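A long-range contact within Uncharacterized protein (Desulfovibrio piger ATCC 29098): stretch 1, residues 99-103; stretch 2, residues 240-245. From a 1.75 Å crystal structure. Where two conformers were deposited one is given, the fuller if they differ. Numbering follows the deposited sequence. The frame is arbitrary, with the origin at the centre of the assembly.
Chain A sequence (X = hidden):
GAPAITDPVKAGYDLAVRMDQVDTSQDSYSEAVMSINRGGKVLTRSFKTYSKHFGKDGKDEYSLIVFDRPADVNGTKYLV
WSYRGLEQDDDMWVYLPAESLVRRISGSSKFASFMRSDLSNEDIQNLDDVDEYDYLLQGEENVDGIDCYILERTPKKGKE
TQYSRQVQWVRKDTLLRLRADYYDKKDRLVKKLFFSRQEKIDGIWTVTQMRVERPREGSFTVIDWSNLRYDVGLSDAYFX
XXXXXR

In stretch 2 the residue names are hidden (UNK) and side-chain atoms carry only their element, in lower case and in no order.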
ATOM      1  N   GLU A  99     -15.512  18.978   8.924  1.00 38.89           N
ATOM      2  CA  GLU A  99     -15.419  19.449  10.307  0.60 40.39           C
ATOM      3  C   GLU A  99     -14.156  20.300  10.549  1.00 44.08           C
ATOM      4  O   GLU A  99     -13.957  20.780  11.676  1.00 45.62           O
ATOM      5  CB  GLU A  99     -15.501  18.274  11.297  0.60 42.22           C
ATOM      6  CG  GLU A  99     -16.924  17.786  11.544  0.60 52.48           C
ATOM      7  CD  GLU A  99     -17.781  18.661  12.440  0.60 66.54           C
ATOM      8  OE1 GLU A  99     -17.559  18.642  13.673  0.60 62.62           O
ATOM      9  OE2 GLU A  99     -18.694  19.341  11.918  0.60 54.69           O
ATOM     10  N   SER A 100     -13.344  20.549   9.478  1.00 37.00           N
ATOM     11  CA  SER A 100     -12.114  21.365   9.460  1.00 36.41           C
ATOM     12  C   SER A 100     -11.211  20.910  10.637  1.00 39.61           C
ATOM     13  O   SER A 100     -10.643  21.733  11.364  1.00 42.35           O
ATOM     14  CB  SER A 100     -12.440  22.858   9.527  1.00 43.39           C
ATOM     15  OG  SER A 100     -13.293  23.276   8.471  1.00 53.65           O
ATOM     16  N   LEU A 101     -11.170  19.581  10.843  1.00 30.27           N
ATOM     17  CA  LEU A 101     -10.460  18.878  11.917  1.00 31.31           C
ATOM     18  C   LEU A 101      -9.410  17.968  11.403  1.00 29.34           C
ATOM     19  O   LEU A 101      -9.599  17.368  10.356  1.00 26.73           O
ATOM     20  CB  LEU A 101     -11.431  17.980  12.713  1.00 32.32           C
ATOM     21  CG  LEU A 101     -12.269  18.594  13.812  1.00 40.72           C
ATOM     22  CD1 LEU A 101     -13.213  17.553  14.363  1.00 42.00           C
ATOM     23  CD2 LEU A 101     -11.391  19.126  14.958  1.00 47.58           C
ATOM     24  N   VAL A 102      -8.387  17.737  12.233  1.00 26.78           N
ATOM     25  CA  VAL A 102      -7.324  16.757  12.031  1.00 24.95           C
ATOM     26  C   VAL A 102      -7.554  15.664  13.101  1.00 29.03           C
ATOM     27  O   VAL A 102      -7.769  16.000  14.262  1.00 29.52           O
ATOM     28  CB  VAL A 102      -5.895  17.395  12.106  1.00 29.20           C
ATOM     29  CG1 VAL A 102      -4.791  16.333  12.022  1.00 28.16           C
ATOM     30  CG2 VAL A 102      -5.701  18.464  11.022  1.00 28.90           C
ATOM     31  N   ARG A 103      -7.549  14.374  12.700  1.00 23.24           N
ATOM     32  CA  ARG A 103      -7.725  13.230  13.604  1.00 24.17           C
ATOM     33  C   ARG A 103      -6.582  12.243  13.360  1.00 24.12           C
ATOM     34  O   ARG A 103      -6.270  11.982  12.210  1.00 22.41           O
ATOM     35  CB  ARG A 103      -9.090  12.540  13.358  1.00 29.73           C
ATOM     36  CG  ARG A 103      -9.319  11.273  14.204  1.00 41.76           C
ATOM     37  CD  ARG A 103     -10.665  10.585  13.985  1.00 48.09           C
ATOM     38  NE  ARG A 103     -10.789   9.873  12.700  1.00 53.54           N
ATOM     39  CZ  ARG A 103     -10.320   8.648  12.437  1.00 61.60           C
ATOM     40  NH1 ARG A 103      -9.585   7.996  13.344  1.00 36.08           N
ATOM     41  NH2 ARG A 103     -10.542   8.087  11.257  1.00 47.75           N
ATOM     42  N   UNK A 240       4.994  17.943   6.586  1.00 31.91           N
ATOM     43  CA  UNK A 240       4.917  18.496   7.937  1.00 33.48           C
ATOM     44  C   UNK A 240       3.475  18.468   8.392  1.00 36.58           C
ATOM     45  O   UNK A 240       2.558  18.630   7.568  1.00 31.07           O
ATOM     46  c   UNK A 240       6.992  19.966   8.054  1.00 49.65           C
ATOM     47  c   UNK A 240       7.608  21.299   7.668  1.00 77.60           C
ATOM     48  o   UNK A 240       6.952  22.350   7.866  1.00 74.70           O
ATOM     49  c   UNK A 240       5.476  19.918   7.992  1.00 36.30           C
ATOM     50  o   UNK A 240       8.757  21.290   7.171  1.00 73.48           O
ATOM     51  N   UNK A 241       3.268  18.305   9.708  1.00 37.03           N
ATOM     52  CA  UNK A 241       1.930  18.261  10.304  1.00 39.10           C
ATOM     53  C   UNK A 241       1.101  19.493   9.903  1.00 44.45           C
ATOM     54  O   UNK A 241      -0.113  19.361   9.735  1.00 43.85           O
ATOM     55  c   UNK A 241       0.759  17.504  12.404  1.00 45.42           C
ATOM     56  n   UNK A 241      -0.138  18.277  13.118  1.00 48.20           N
ATOM     57  c   UNK A 241       0.273  16.245  12.303  1.00 47.37           C
ATOM     58  c   UNK A 241      -1.131  17.466  13.449  1.00 47.66           C
ATOM     59  n   UNK A 241      -0.933  16.233  12.975  1.00 47.62           N
ATOM     60  c   UNK A 241       2.004  18.096  11.832  1.00 41.57           C
ATOM     61  N   UNK A 242       1.787  20.640   9.617  1.00 42.89           N
ATOM     62  CA  UNK A 242       1.234  21.923   9.141  1.00 43.21           C
ATOM     63  C   UNK A 242       0.611  21.837   7.738  1.00 45.98           C
ATOM     64  O   UNK A 242      -0.262  22.643   7.432  1.00 46.14           O
ATOM     65  c   UNK A 242       2.309  23.007   9.138  1.00 49.47           C
ATOM     66  o   UNK A 242       3.374  22.730   8.241  1.00 61.20           O
ATOM     67  N   UNK A 243       1.045  20.883   6.887  1.00 41.22           N
ATOM     68  CA  UNK A 243       0.473  20.697   5.543  1.00 40.05           C
ATOM     69  C   UNK A 243      -1.005  20.225   5.624  1.00 42.58           C
ATOM     70  O   UNK A 243      -1.749  20.364   4.647  1.00 40.94           O
ATOM     71  c   UNK A 243       1.301  19.700   4.748  1.00 40.93           C
ATOM     72  N   UNK A 244      -1.432  19.701   6.803  1.00 38.13           N
ATOM     73  CA  UNK A 244      -2.793  19.219   7.022  1.00 36.51           C
ATOM     74  C   UNK A 244      -3.783  20.390   7.151  1.00 42.44           C
ATOM     75  O   UNK A 244      -4.511  20.622   6.193  1.00 41.22           O
ATOM     76  c   UNK A 244      -2.227  16.884   7.974  1.00 38.99           C
ATOM     77  c   UNK A 244      -3.015  16.060   6.981  1.00 40.10           C
ATOM     78  c   UNK A 244      -2.880  18.252   8.217  1.00 36.20           C
ATOM     79  c   UNK A 244      -2.087  16.115   9.264  1.00 39.09           C
ATOM     80  N   UNK A 245      -3.809  21.134   8.282  1.00 40.11           N
ATOM     81  CA  UNK A 245      -4.738  22.256   8.439  1.00 61.57           C
ATOM     82  C   UNK A 245      -4.131  23.530   7.856  1.00 88.58           C
ATOM     83  O   UNK A 245      -4.212  23.742   6.645  1.00 49.76           O
ATOM     84  c   UNK A 245      -5.137  22.451   9.913  1.00 63.21           C
ATOM     85  c   UNK A 245      -7.216  22.590  11.399  1.00 87.48           C
ATOM     86  o   UNK A 245      -7.033  21.500  11.953  1.00 81.57           O
ATOM     87  n   UNK A 245      -8.046  23.488  11.900  1.00 82.32           N
ATOM     88  c   UNK A 245      -6.581  22.937  10.073  1.00 72.85           C
TER
HETATM   89  O   HOH W   1      -7.391  19.971  14.607  1.00 35.33           O

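Position 240 carries five side-chain atoms: three carbons in a row, the third bearing two oxygens. A carbon chain of this length ending in a carboxylate is glutamate, E240. Its side chain is out of reach of stretch 1 and plays no part in the contact. Its backbone O accepts a hydrogen bond from the backbone N of position 243, at 2.8 Å.

Position 241 has one carbon and then a five-membered ring of three carbons and two nitrogens. A ring nitrogen comes near CG1 of V102, and the methyl approaches the ring obliquely. The ring is an imidazole, so the residue is histidine, H241. The CA-to-CB bond points sideways, but the end of the side chain comes nearer to stretch 1. NE2 of H241 lies 4.0 Å from CG1 of V102.

Position 242 has one carbon followed by one oxygen. It is out of reach of stretch 1. This is serine, S242, with chi1 in the p well.

Position 243 has a single side-chain carbon, also out of reach. This makes it alanine, A243.

Position 244 has four carbons, forked at the second. One branch carbon meets CG1 of V102. This is leucine, L244, in the m, t rotamer. The side chain is buried and its CA-to-CB bond points toward stretch 1. CD1 of L244 lies 3.9 Å from CG1 of V102, an apolar contact. The backbone N of L244 donates to O of H241 at 3.2 Å, a second backbone bond within the stretch.

Position 245 has three carbons, the third carrying one oxygen and one nitrogen. The oxygen lies near CG2 of V102 and the nitrogen near O of S100. This is an amide at the end of a chain of glutamine length, Q245. Its OE1 lies 3.4 Å from CG2 of V102. Its NE2 comes within 3.2 Å of O of S100, but the angle is poor and the pair is not a hydrogen bond.

The contact is small, burying 222 Å² in total, and it centres on V102. The CA-to-CB bond of V102 points toward stretch 2, while those of its strand neighbours L101 and R103 point away. CG1 of V102 reaches H241, and CG2 reaches the amide of Q245; both methyls lie against L244. No direct hydrogen bond crosses between the stretches. One water makes a polar link instead. It donates to OE1 of Q245 at 3.1 Å and accepts a weak bond from N of V102 at 3.4 Å.

Stretch 2, residues 240-245: EHSALQ
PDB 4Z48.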